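Local coordinates for intramolecular trans-sialidase (Macrobdella decora, PDB 3SLI), which cleaves terminal sialic acid from sialoglycoconjugates by an intramolecular trans-glycosylation that releases it as 2,7-anhydro-Neu5Ac, at residues A[12-23]-A[151-159]; A[48-57]-A[68-76]. One frame throughout, in Å; residues are numbered along the deposited sequence.

Contact 1: residues A[12-23]-A[151-159]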
loop_
_atom_site.group_PDB
_atom_site.type_symbol
_atom_site.label_atom_id
_atom_site.label_comp_id
_atom_site.label_asym_id
_atom_site.label_seq_id
_atom_site.Cartn_x
_atom_site.Cartn_y
_atom_site.Cartn_z
ATOM N N VAL A 12 -33.582 9.983 8.075
ATOM C CA VAL A 12 -33.933 11.153 7.284
ATOM C C VAL A 12 -33.432 11.039 5.840
ATOM O O VAL A 12 -32.222 10.987 5.593
ATOM C CB VAL A 12 -33.344 12.442 7.917
ATOM C CG1 VAL A 12 -33.768 13.656 7.115
ATOM C CG2 VAL A 12 -33.779 12.574 9.382
ATOM N N ASP A 13 -34.360 10.982 4.890
ATOM C CA ASP A 13 -33.999 10.905 3.473
ATOM C C ASP A 13 -33.826 12.310 2.914
ATOM O O ASP A 13 -34.696 13.166 3.083
ATOM C CB ASP A 13 -35.071 10.160 2.672
ATOM C CG ASP A 13 -35.088 8.669 2.959
ATOM O OD1 ASP A 13 -34.029 8.108 3.306
ATOM O OD2 ASP A 13 -36.167 8.055 2.824
ATOM N N ILE A 14 -32.704 12.545 2.245
ATOM C CA ILE A 14 -32.417 13.855 1.678
ATOM C C ILE A 14 -32.249 13.817 0.162
ATOM O O ILE A 14 -31.400 13.089 -0.367
ATOM C CB ILE A 14 -31.165 14.464 2.343
ATOM C CG1 ILE A 14 -31.437 14.652 3.840
ATOM C CG2 ILE A 14 -30.780 15.789 1.677
ATOM C CD1 ILE A 14 -30.251 15.124 4.637
ATOM N N ALA A 15 -33.112 14.549 -0.533
ATOM C CA ALA A 15 -33.049 14.632 -1.984
ATOM C C ALA A 15 -31.861 15.516 -2.318
ATOM O O ALA A 15 -31.661 16.565 -1.703
ATOM C CB ALA A 15 -34.332 15.229 -2.549
ATOM N N GLU A 16 -31.060 15.060 -3.273
ATOM C CA GLU A 16 -29.862 15.755 -3.719
ATOM C C GLU A 16 -30.119 17.231 -4.005
ATOM O O GLU A 16 -31.001 17.570 -4.798
ATOM C CB GLU A 16 -29.341 15.052 -4.969
ATOM C CG GLU A 16 -27.948 15.436 -5.408
ATOM C CD GLU A 16 -27.494 14.592 -6.582
ATOM O OE1 GLU A 16 -28.300 14.395 -7.517
ATOM O OE2 GLU A 16 -26.352 14.095 -6.564
ATOM N N GLY A 17 -29.369 18.095 -3.321
ATOM C CA GLY A 17 -29.499 19.534 -3.500
ATOM C C GLY A 17 -30.600 20.200 -2.691
ATOM O O GLY A 17 -30.735 21.424 -2.702
ATOM N N GLN A 18 -31.376 19.400 -1.970
ATOM C CA GLN A 18 -32.481 19.912 -1.169
ATOM C C GLN A 18 -32.136 20.187 0.291
ATOM O O GLN A 18 -32.615 21.163 0.870
ATOM C CB GLN A 18 -33.657 18.937 -1.218
ATOM C CG GLN A 18 -34.306 18.828 -2.572
ATOM C CD GLN A 18 -34.855 20.152 -3.040
ATOM O OE1 GLN A 18 -34.372 20.729 -4.012
ATOM N NE2 GLN A 18 -35.866 20.654 -2.341
ATOM N N GLY A 19 -31.308 19.331 0.882
ATOM C CA GLY A 19 -30.966 19.499 2.285
ATOM C C GLY A 19 -32.178 19.176 3.151
ATOM O O GLY A 19 -33.196 18.674 2.652
ATOM N N TYR A 20 -32.065 19.437 4.450
ATOM C CA TYR A 20 -33.156 19.184 5.395
ATOM C C TYR A 20 -32.984 20.137 6.569
ATOM O O TYR A 20 -31.933 20.149 7.206
ATOM C CB TYR A 20 -33.118 17.731 5.891
ATOM C CG TYR A 20 -34.324 17.327 6.717
ATOM C CD1 TYR A 20 -34.369 17.567 8.094
ATOM C CD2 TYR A 20 -35.421 16.695 6.120
ATOM C CE1 TYR A 20 -35.484 17.185 8.861
ATOM C CE2 TYR A 20 -36.531 16.311 6.874
ATOM C CZ TYR A 20 -36.555 16.556 8.244
ATOM O OH TYR A 20 -37.637 16.149 8.988
ATOM N N SER A 21 -34.019 20.923 6.856
ATOM C CA SER A 21 -33.977 21.894 7.943
ATOM C C SER A 21 -34.267 21.324 9.329
ATOM O O SER A 21 -35.268 20.640 9.531
ATOM C CB SER A 21 -34.951 23.037 7.665
ATOM O OG SER A 21 -35.012 23.917 8.780
ATOM N N LEU A 22 -33.395 21.631 10.284
ATOM C CA LEU A 22 -33.553 21.190 11.668
ATOM C C LEU A 22 -33.836 22.408 12.557
ATOM O O LEU A 22 -33.690 22.351 13.783
ATOM C CB LEU A 22 -32.285 20.491 12.151
ATOM C CG LEU A 22 -31.975 19.155 11.482
ATOM C CD1 LEU A 22 -30.674 18.604 12.023
ATOM C CD2 LEU A 22 -33.124 18.190 11.717
ATOM N N ASP A 23 -34.224 23.512 11.922
ATOM C CA ASP A 23 -34.516 24.759 12.619
ATOM C C ASP A 23 -35.675 24.658 13.617
ATOM O O ASP A 23 -35.672 25.365 14.620
ATOM C CB ASP A 23 -34.797 25.891 11.608
ATOM C CG ASP A 23 -33.593 26.209 10.710
ATOM O OD1 ASP A 23 -32.496 25.669 10.945
ATOM O OD2 ASP A 23 -33.746 27.013 9.762
ATOM N N ASP A 151 -28.123 31.319 11.829
ATOM C CA ASP A 151 -29.572 31.350 11.657
ATOM C C ASP A 151 -30.160 30.036 11.150
ATOM O O ASP A 151 -31.321 29.990 10.742
ATOM C CB ASP A 151 -29.965 32.494 10.702
ATOM C CG ASP A 151 -29.512 32.255 9.253
ATOM O OD1 ASP A 151 -28.752 31.297 8.987
ATOM O OD2 ASP A 151 -29.930 33.033 8.369
ATOM N N ASN A 152 -29.365 28.969 11.155
ATOM C CA ASN A 152 -29.865 27.692 10.662
ATOM C C ASN A 152 -29.034 26.491 11.101
ATOM O O ASN A 152 -27.853 26.620 11.444
ATOM C CB ASN A 152 -29.965 27.714 9.123
ATOM C CG ASN A 152 -28.612 27.493 8.436
ATOM O OD1 ASN A 152 -28.223 26.354 8.170
ATOM N ND2 ASN A 152 -27.901 28.576 8.151
ATOM N N VAL A 153 -29.697 25.338 11.123
ATOM C CA VAL A 153 -29.098 24.052 11.454
ATOM C C VAL A 153 -29.630 23.220 10.298
ATOM O O VAL A 153 -30.850 23.077 10.133
ATOM C CB VAL A 153 -29.613 23.471 12.794
ATOM C CG1 VAL A 153 -28.970 22.106 13.046
ATOM C CG2 VAL A 153 -29.287 24.421 13.940
ATOM N N THR A 154 -28.720 22.697 9.482
ATOM C CA THR A 154 -29.106 21.945 8.297
ATOM C C THR A 154 -28.387 20.607 8.130
ATOM O O THR A 154 -27.215 20.450 8.476
ATOM C CB THR A 154 -28.864 22.813 7.016
ATOM O OG1 THR A 154 -29.579 24.051 7.130
ATOM C CG2 THR A 154 -29.324 22.092 5.755
ATOM N N LEU A 155 -29.123 19.659 7.573
ATOM C CA LEU A 155 -28.636 18.321 7.284
ATOM C C LEU A 155 -28.530 18.238 5.754
ATOM O O LEU A 155 -29.380 18.784 5.038
ATOM C CB LEU A 155 -29.683 17.311 7.769
ATOM C CG LEU A 155 -29.397 16.197 8.772
ATOM C CD1 LEU A 155 -28.513 16.676 9.897
ATOM C CD2 LEU A 155 -30.734 15.638 9.278
ATOM N N GLY A 156 -27.471 17.600 5.259
ATOM C CA GLY A 156 -27.297 17.421 3.822
ATOM C C GLY A 156 -26.881 18.605 2.969
ATOM O O GLY A 156 -27.049 18.581 1.748
ATOM N N GLY A 157 -26.317 19.630 3.588
ATOM C CA GLY A 157 -25.889 20.793 2.835
ATOM C C GLY A 157 -25.519 21.920 3.773
ATOM O O GLY A 157 -25.718 21.808 4.989
ATOM N N THR A 158 -24.918 22.970 3.223
ATOM C CA THR A 158 -24.523 24.148 3.992
ATOM C C THR A 158 -25.174 25.346 3.315
ATOM O O THR A 158 -24.989 25.554 2.116
ATOM C CB THR A 158 -22.997 24.333 4.000
ATOM O OG1 THR A 158 -22.395 23.288 4.778
ATOM C CG2 THR A 158 -22.616 25.692 4.593
ATOM N N LYS A 159 -25.983 26.095 4.060
ATOM C CA LYS A 159 -26.660 27.251 3.487
ATOM C C LYS A 159 -25.704 28.426 3.315
ATOM O O LYS A 159 -25.080 28.893 4.282
ATOM C CB LYS A 159 -27.883 27.637 4.326
ATOM C CG LYS A 159 -28.980 26.583 4.279
ATOM C CD LYS A 159 -30.244 27.019 5.002
ATOM C CE LYS A 159 -31.327 25.967 4.841
ATOM N NZ LYS A 159 -32.622 26.369 5.455
HETATM O O HOH W 1 -28.997 18.240 -0.381
HETATM O O HOH W 2 -32.120 24.753 7.825
HETATM O O HOH W 3 -32.879 28.837 7.523
#
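With CG anti to its carbonyl carbon and beside its backbone N (chi1 -63°), Asp23 reaches past Asn152 to the backbone of Val153, and the similar turn in Leu22 lays its isobutyl group on Val153 and Leu155. The pair forms one border of the six-stranded antiparallel sheet in the concanavalin-like sandwich domain, where outermost strand 20-21 runs along 152-155. Asp23 OD1 takes Val153 N at 2.8 Å, nearly along the carboxylate C-O axis, and so prolongs the backbone ladder beyond the end of the short strand. The next rung is Leu22 N to Val153 O, 2.9 Å. Around the Tyr20-Leu155 pair the bond from Leu155 N to Tyr20 O is nearly straight (169°), whereas Tyr20 N meets Leu155 O in a bent, weak one (126°). Leu22 CD1 abuts Leu155 CD1 at 3.6 Å, while its CB rests on Val153 CG1, the two side chains crossing at about a right angle. From strand 5-14 of the other sheet, Ile14 CD1 reaches Leu155 CB at 3.9 Å, and Val12 CG1 lies over one face of the Tyr20 ring, offset toward its rim. Ile172 and Ile175 also touch Leu155, which thus packs between the sheets. Where the chain passes from one sheet to the other, a water accepts from Gly19 N and lies within bonding distance of Gly156 O, to which it probably donates. Lys159 NZ stays 4.5 Å from Asp23 OD2, too far for a salt bridge, and two waters mediate instead. One links NZ to OD2; the second accepts from NZ and donates weakly to Asp23 OD1 and firmly to Thr154 OG1 at 2.7 Å. The same Thr154 OG1 gives its own proton to Asn152 OD1, 2.9 Å away.

Contact 2: residues A[48-57]-A[68-76]; sequences ENGIQSLFSV and HFHIYITNS
Phe69 and Val57 form a doubly hydrogen-bonded antiparallel pair in the beta hairpin of strands 51-58 and 67-74, which lies within the six-stranded sheet of the sandwich. Phe69 CE2 meets Phe55 CD2 at 4.2 Å, edge against edge. His70 packs its CB on Ser56 CB at 3.5 Å, on the opposite face of the sheet from the phenylalanines, and its ring stacks on Tyr166. At Ile71 the register slips: its carbonyl O holds Leu54 N at 2.7 Å and, weakly, Phe55 N at 3.5 Å, a classic beta bulge in which two residues face one. Tyr72 has CG between its backbone N and carbonyl carbon (chi1 69°), which brings the ring to Ile51, whose CG2 comes obliquely to Tyr72 CD1 at 3.8 Å. Ile73 returns to the face of Ile71. The side chain crosses that of Leu54 at about a right angle, Ile73 CG1 meeting Leu54 CD1 and Ile73 CG2 meeting Leu54 CD2, and Ile73 CD1 lies by Gln52 CB. The amide of that glutamine is fixed at both ends, OE1 by Ser45 and NE2 by the carbonyls of Asn49 and Ser47. Leu41 and Tyr43, on strand 37-45 of the facing sheet, cover Leu54. Thr74 sets CG2 beside Ile51 CD1, 3.7 Å apart, the side chains pointing the same way; this methyl also lies in plane at the edge of the Tyr72 ring. Past the strand, Asn75 N bonds to Gly50 O at 3.1 Å. One water closes the end, donating to Asn75 O and to Glu48 OE2 at 2.6 Å.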
loop_
_atom_site.group_PDB
_atom_site.type_symbol
_atom_site.label_atom_id
_atom_site.label_comp_id
_atom_site.label_asym_id
_atom_site.label_seq_id
_atom_site.Cartn_x
_atom_site.Cartn_y
_atom_site.Cartn_z
ATOM N N GLU A 48 -23.163 11.624 -6.334
ATOM C CA GLU A 48 -21.822 11.642 -6.896
ATOM C C GLU A 48 -21.240 13.062 -6.828
ATOM O O GLU A 48 -20.214 13.357 -7.440
ATOM C CB GLU A 48 -21.865 11.112 -8.337
ATOM C CG GLU A 48 -20.566 10.482 -8.847
ATOM C CD GLU A 48 -20.017 9.376 -7.944
ATOM O OE1 GLU A 48 -20.795 8.526 -7.451
ATOM O OE2 GLU A 48 -18.784 9.353 -7.745
ATOM N N ASN A 49 -21.908 13.949 -6.088
ATOM C CA ASN A 49 -21.426 15.323 -5.934
ATOM C C ASN A 49 -20.065 15.320 -5.245
ATOM O O ASN A 49 -19.816 14.517 -4.331
ATOM C CB ASN A 49 -22.419 16.181 -5.134
ATOM C CG ASN A 49 -23.677 16.514 -5.919
ATOM O OD1 ASN A 49 -23.725 16.361 -7.144
ATOM N ND2 ASN A 49 -24.711 16.956 -5.217
ATOM N N GLY A 50 -19.196 16.231 -5.682
ATOM C CA GLY A 50 -17.852 16.343 -5.137
ATOM C C GLY A 50 -17.745 16.488 -3.629
ATOM O O GLY A 50 -17.082 15.683 -2.978
ATOM N N ILE A 51 -18.365 17.529 -3.078
ATOM C CA ILE A 51 -18.335 17.786 -1.632
ATOM C C ILE A 51 -19.774 17.701 -1.139
ATOM O O ILE A 51 -20.674 18.337 -1.717
ATOM C CB ILE A 51 -17.797 19.205 -1.305
ATOM C CG1 ILE A 51 -16.450 19.453 -1.998
ATOM C CG2 ILE A 51 -17.667 19.388 0.207
ATOM C CD1 ILE A 51 -15.320 18.584 -1.498
ATOM N N GLN A 52 -19.983 16.937 -0.066
ATOM C CA GLN A 52 -21.312 16.731 0.497
ATOM C C GLN A 52 -21.358 16.937 2.021
ATOM O O GLN A 52 -20.809 16.128 2.784
ATOM C CB GLN A 52 -21.807 15.322 0.152
ATOM C CG GLN A 52 -21.865 15.032 -1.344
ATOM C CD GLN A 52 -22.295 13.617 -1.665
ATOM O OE1 GLN A 52 -23.242 13.085 -1.075
ATOM N NE2 GLN A 52 -21.613 12.998 -2.622
ATOM N N SER A 53 -21.963 18.048 2.451
ATOM C CA SER A 53 -22.112 18.353 3.874
ATOM C C SER A 53 -23.122 17.377 4.460
ATOM O O SER A 53 -24.184 17.141 3.876
ATOM C CB SER A 53 -22.666 19.769 4.094
ATOM O OG SER A 53 -21.751 20.777 3.721
ATOM N N LEU A 54 -22.774 16.804 5.605
ATOM C CA LEU A 54 -23.641 15.877 6.320
ATOM C C LEU A 54 -24.497 16.671 7.321
ATOM O O LEU A 54 -25.713 16.488 7.412
ATOM C CB LEU A 54 -22.772 14.883 7.086
ATOM C CG LEU A 54 -22.482 13.504 6.503
ATOM C CD1 LEU A 54 -22.727 13.452 5.015
ATOM C CD2 LEU A 54 -21.077 13.100 6.874
ATOM N N PHE A 55 -23.842 17.599 8.014
ATOM C CA PHE A 55 -24.472 18.429 9.039
ATOM C C PHE A 55 -23.776 19.784 9.058
ATOM O O PHE A 55 -22.547 19.846 8.964
ATOM C CB PHE A 55 -24.294 17.737 10.400
ATOM C CG PHE A 55 -24.695 18.579 11.586
ATOM C CD1 PHE A 55 -26.029 18.650 11.988
ATOM C CD2 PHE A 55 -23.734 19.281 12.316
ATOM C CE1 PHE A 55 -26.403 19.410 13.106
ATOM C CE2 PHE A 55 -24.097 20.044 13.436
ATOM C CZ PHE A 55 -25.435 20.105 13.828
ATOM N N SER A 56 -24.554 20.858 9.195
ATOM C CA SER A 56 -23.997 22.212 9.243
ATOM C C SER A 56 -24.839 23.162 10.095
ATOM O O SER A 56 -26.042 22.961 10.283
ATOM C CB SER A 56 -23.873 22.812 7.836
ATOM O OG SER A 56 -25.146 22.985 7.242
ATOM N N VAL A 57 -24.185 24.204 10.581
ATOM C CA VAL A 57 -24.813 25.236 11.389
ATOM C C VAL A 57 -24.098 26.513 10.954
ATOM O O VAL A 57 -22.863 26.554 10.917
ATOM C CB VAL A 57 -24.577 25.014 12.915
ATOM C CG1 VAL A 57 -25.320 26.079 13.726
ATOM C CG2 VAL A 57 -25.046 23.630 13.340
ATOM N N HIS A 68 -19.849 29.624 8.830
ATOM C CA HIS A 68 -20.539 28.365 9.070
ATOM C C HIS A 68 -19.602 27.282 9.577
ATOM O O HIS A 68 -18.380 27.418 9.517
ATOM C CB HIS A 68 -21.204 27.864 7.771
ATOM C CG HIS A 68 -20.251 27.696 6.619
ATOM N ND1 HIS A 68 -20.275 28.509 5.507
ATOM C CD2 HIS A 68 -19.249 26.806 6.409
ATOM C CE1 HIS A 68 -19.333 28.132 4.661
ATOM N NE2 HIS A 68 -18.694 27.100 5.185
ATOM N N PHE A 69 -20.201 26.204 10.066
ATOM C CA PHE A 69 -19.480 25.032 10.523
ATOM C C PHE A 69 -20.162 23.866 9.825
ATOM O O PHE A 69 -21.389 23.831 9.740
ATOM C CB PHE A 69 -19.599 24.824 12.039
ATOM C CG PHE A 69 -19.308 23.402 12.471
ATOM C CD1 PHE A 69 -17.996 22.939 12.554
ATOM C CD2 PHE A 69 -20.355 22.507 12.725
ATOM C CE1 PHE A 69 -17.728 21.609 12.876
ATOM C CE2 PHE A 69 -20.097 21.176 13.046
ATOM C CZ PHE A 69 -18.783 20.726 13.121
ATOM N N HIS A 70 -19.381 22.928 9.299
ATOM C CA HIS A 70 -19.969 21.762 8.653
ATOM C C HIS A 70 -19.041 20.553 8.668
ATOM O O HIS A 70 -17.812 20.699 8.770
ATOM C CB HIS A 70 -20.464 22.084 7.221
ATOM C CG HIS A 70 -19.411 22.006 6.146
ATOM N ND1 HIS A 70 -18.279 22.792 6.138
ATOM C CD2 HIS A 70 -19.372 21.282 4.999
ATOM C CE1 HIS A 70 -17.591 22.561 5.030
ATOM N NE2 HIS A 70 -18.234 21.650 4.324
ATOM N N ILE A 71 -19.652 19.372 8.710
ATOM C CA ILE A 71 -18.931 18.100 8.665
ATOM C C ILE A 71 -19.323 17.607 7.277
ATOM O O ILE A 71 -20.510 17.555 6.967
ATOM C CB ILE A 71 -19.468 17.087 9.709
ATOM C CG1 ILE A 71 -19.324 17.646 11.127
ATOM C CG2 ILE A 71 -18.724 15.744 9.583
ATOM C CD1 ILE A 71 -19.973 16.769 12.192
ATOM N N TYR A 72 -18.345 17.231 6.455
ATOM C CA TYR A 72 -18.636 16.795 5.087
ATOM C C TYR A 72 -17.848 15.555 4.674
ATOM O O TYR A 72 -16.884 15.170 5.339
ATOM C CB TYR A 72 -18.308 17.936 4.092
ATOM C CG TYR A 72 -16.818 18.233 3.967
ATOM C CD1 TYR A 72 -16.004 17.485 3.106
ATOM C CD2 TYR A 72 -16.204 19.185 4.780
ATOM C CE1 TYR A 72 -14.629 17.663 3.075
ATOM C CE2 TYR A 72 -14.820 19.377 4.752
ATOM C CZ TYR A 72 -14.039 18.606 3.899
ATOM O OH TYR A 72 -12.672 18.758 3.890
ATOM N N ILE A 73 -18.267 14.960 3.557
ATOM C CA ILE A 73 -17.594 13.814 2.955
ATOM C C ILE A 73 -17.419 14.170 1.469
ATOM O O ILE A 73 -18.059 15.110 0.971
ATOM C CB ILE A 73 -18.398 12.482 3.100
ATOM C CG1 ILE A 73 -19.846 12.654 2.638
ATOM C CG2 ILE A 73 -18.311 11.968 4.540
ATOM C CD1 ILE A 73 -20.211 11.867 1.388
ATOM N N THR A 74 -16.518 13.480 0.774
ATOM C CA THR A 74 -16.309 13.749 -0.647
ATOM C C THR A 74 -16.594 12.476 -1.431
ATOM O O THR A 74 -16.555 11.374 -0.871
ATOM C CB THR A 74 -14.858 14.216 -0.954
ATOM O OG1 THR A 74 -13.956 13.100 -0.882
ATOM C CG2 THR A 74 -14.416 15.304 0.031
ATOM N N ASN A 75 -16.841 12.607 -2.731
ATOM C CA ASN A 75 -17.126 11.433 -3.549
ATOM C C ASN A 75 -15.926 10.495 -3.688
ATOM O O ASN A 75 -16.060 9.384 -4.197
ATOM C CB ASN A 75 -17.718 11.812 -4.919
ATOM C CG ASN A 75 -16.761 12.616 -5.812
ATOM O OD1 ASN A 75 -17.161 13.061 -6.890
ATOM N ND2 ASN A 75 -15.523 12.809 -5.384
ATOM N N SER A 76 -14.765 10.940 -3.213
ATOM C CA SER A 76 -13.554 10.133 -3.256
ATOM C C SER A 76 -13.225 9.553 -1.873
ATOM O O SER A 76 -12.094 9.131 -1.620
ATOM C CB SER A 76 -12.378 10.940 -3.796
ATOM O OG SER A 76 -12.117 12.076 -2.997
HETATM O O HOH W 4 -16.996 8.033 -6.316
#

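From the N terminus, the chain leaves strand 5-14 in one sheet of the sandwich and crosses at residues 15-19 to strand 20-21 at the border of the other. Contact 2 then closes a short loop, the hairpin between 51-58 and 67-74, before the chain returns to 151-159 and contact 1 closes the much longer excursion that contains it. The two do not cross. Strand 152-155 sits between 20-21 and 51-58, so the contacts are successive parts of one sheet, their centres about 11 Å apart. They meet directly: Ser56 N probably bonds to Thr154 O, and Ser56 OG to Gly157 O.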